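Amidohydrolase (Mycoplasma synoviae, PDB 3OVG) hydrolyses phosphorylated furanose lactones such as D-xylono-1,4-lactone 5-phosphate, and also carboxy 1,4-lactones, using two zinc ions per subunit. Local coordinates at residues H28-G33 / V78-E83. Numbering follows the deposited sequence.
Sequences HFIKNG and VLKTLE. With ZN (zinc ion), chain G.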
# COMPACT_ATOMS: atom_id res chain seq x y z
N HIS A 28 -29.64 -3.62 -0.68
CA HIS A 28 -28.93 -4.54 -1.53
C HIS A 28 -29.12 -5.93 -1.02
O HIS A 28 -29.38 -6.10 0.15
CB HIS A 28 -27.43 -4.23 -1.55
CG HIS A 28 -27.12 -2.85 -2.01
ND1 HIS A 28 -27.00 -2.53 -3.34
CD2 HIS A 28 -27.00 -1.69 -1.33
CE1 HIS A 28 -26.79 -1.23 -3.46
NE2 HIS A 28 -26.80 -0.70 -2.25
N PHE A 29 -28.93 -6.91 -1.89
CA PHE A 29 -28.83 -8.29 -1.45
C PHE A 29 -27.70 -8.98 -2.18
O PHE A 29 -26.81 -9.57 -1.56
CB PHE A 29 -30.15 -9.02 -1.68
CG PHE A 29 -31.22 -8.65 -0.70
CD1 PHE A 29 -31.07 -8.92 0.65
CD2 PHE A 29 -32.38 -8.04 -1.13
CE1 PHE A 29 -32.09 -8.57 1.59
CE2 PHE A 29 -33.39 -7.69 -0.21
CZ PHE A 29 -33.24 -7.97 1.15
N ILE A 30 -27.76 -8.92 -3.51
CA ILE A 30 -26.73 -9.49 -4.36
C ILE A 30 -25.87 -8.38 -4.99
O ILE A 30 -26.40 -7.47 -5.63
CB ILE A 30 -27.36 -10.33 -5.48
CG1 ILE A 30 -28.30 -11.39 -4.86
CG2 ILE A 30 -26.26 -10.95 -6.37
CD1 ILE A 30 -27.59 -12.48 -4.08
N LYS A 31 -24.56 -8.48 -4.78
CA LYS A 31 -23.59 -7.66 -5.48
C LYS A 31 -22.63 -8.65 -6.11
O LYS A 31 -21.82 -9.30 -5.44
CB LYS A 31 -22.85 -6.72 -4.53
CG LYS A 31 -23.69 -5.51 -4.05
CD LYS A 31 -22.86 -4.57 -3.12
CE LYS A 31 -23.62 -3.25 -2.83
NZ LYS A 31 -22.72 -2.21 -2.19
N ASN A 32 -22.75 -8.78 -7.42
CA ASN A 32 -22.03 -9.80 -8.14
C ASN A 32 -20.82 -9.19 -8.87
O ASN A 32 -20.93 -8.76 -10.01
CB ASN A 32 -23.02 -10.46 -9.11
CG ASN A 32 -22.43 -11.59 -9.89
OD1 ASN A 32 -22.78 -11.81 -11.06
ND2 ASN A 32 -21.52 -12.32 -9.26
N GLY A 33 -19.67 -9.15 -8.21
CA GLY A 33 -18.50 -8.55 -8.82
C GLY A 33 -18.65 -7.06 -9.10
O GLY A 33 -19.44 -6.36 -8.47
N VAL A 78 -29.48 -9.77 -12.03
CA VAL A 78 -30.90 -9.95 -12.34
C VAL A 78 -31.42 -11.33 -11.94
O VAL A 78 -32.48 -11.46 -11.35
CB VAL A 78 -31.16 -9.76 -13.88
CG1 VAL A 78 -32.56 -10.18 -14.27
CG2 VAL A 78 -30.91 -8.35 -14.27
N LEU A 79 -30.69 -12.38 -12.31
CA LEU A 79 -31.17 -13.73 -12.03
C LEU A 79 -31.26 -14.02 -10.55
O LEU A 79 -32.26 -14.53 -10.06
CB LEU A 79 -30.25 -14.76 -12.70
CG LEU A 79 -30.29 -14.59 -14.23
CD1 LEU A 79 -29.28 -15.52 -14.91
CD2 LEU A 79 -31.65 -14.90 -14.70
N LYS A 80 -30.20 -13.76 -9.81
CA LYS A 80 -30.27 -14.04 -8.40
C LYS A 80 -31.30 -13.15 -7.67
O LYS A 80 -31.99 -13.62 -6.77
CB LYS A 80 -28.90 -13.94 -7.76
CG LYS A 80 -27.97 -15.08 -8.14
CD LYS A 80 -26.74 -15.09 -7.25
CE LYS A 80 -25.64 -15.89 -7.88
NZ LYS A 80 -25.58 -15.60 -9.37
N THR A 81 -31.40 -11.88 -8.05
CA THR A 81 -32.39 -10.99 -7.40
C THR A 81 -33.81 -11.47 -7.68
O THR A 81 -34.67 -11.42 -6.80
CB THR A 81 -32.19 -9.54 -7.84
OG1 THR A 81 -30.86 -9.16 -7.51
CG2 THR A 81 -33.17 -8.60 -7.10
N LEU A 82 -34.04 -11.96 -8.90
CA LEU A 82 -35.33 -12.57 -9.22
C LEU A 82 -35.62 -13.75 -8.32
O LEU A 82 -36.78 -13.91 -7.94
CB LEU A 82 -35.44 -13.00 -10.70
CG LEU A 82 -35.88 -11.89 -11.66
CD1 LEU A 82 -35.84 -12.41 -13.12
CD2 LEU A 82 -37.29 -11.47 -11.29
N GLU A 83 -34.62 -14.59 -8.03
CA GLU A 83 -34.85 -15.73 -7.12
C GLU A 83 -35.32 -15.22 -5.76
O GLU A 83 -36.19 -15.80 -5.15
CB GLU A 83 -33.60 -16.58 -6.85
CG GLU A 83 -33.00 -17.34 -8.05
CD GLU A 83 -31.82 -18.21 -7.59
OE1 GLU A 83 -32.05 -19.12 -6.76
OE2 GLU A 83 -30.68 -17.96 -8.02
ZN ZN G . -26.00 1.42 -1.90
O HOH W 1 -28.21 -7.30 -7.81
O HOH W 2 -30.36 -7.88 -4.82
O HOH W 3 -23.79 0.23 -1.79
O HOH W 4 -24.47 2.95 -0.97
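Ile30 meets helix 78-88 through its longer branch, laid across the aliphatic stem of Lys80 at about a right angle. Ile30 CG1 lies 3.9 Å from Lys80 CB, and Ile30 CD1 4.2 Å from Lys80 CB and CD. A chi1 of -54° sets CG1 anti to the carbonyl carbon and beside the backbone N, and with chi2 at -68° CD1 comes over Lys80 CB and CD. The lysine runs extended as far as CE and then bends at chi4 (41°), where its ammonium group forms a salt bridge with Asp77; its chain also packs on Val48 of helix 48-60.

Beside this apolar crossing, two waters join the loop backbone to Thr81. One donates to Ile30 O (2.8 Å) and, over a longer bond, to Thr81 OG1; the other accepts from Ile30 N and donates to Thr81 OG1 at 3.0 Å. Both peptide groups flanking Ile30 are thereby tied to a single hydroxyl, which is also hydrogen-bonded to Asp77 O, one turn back.

On the metal side of the loop, His28 NE2 binds zinc at 2.3 Å, while ND1 is hydrogen-bonded to Asp70, a second-shell carboxylate that probably helps to fix the ring's rotation. Lys31 CE lies 3.5 Å above one face of the His28 imidazole, towards its rim. Lys31 NZ donates to a zinc-bound water (2.7 Å) and forms a salt bridge with Glu36.

The loop following strand 22-25 thus joins the outer helix 78-88 to the zinc centre, where His26 and His28 supply the HxH metal-binding motif of the phosphotriesterase family's TIM barrel.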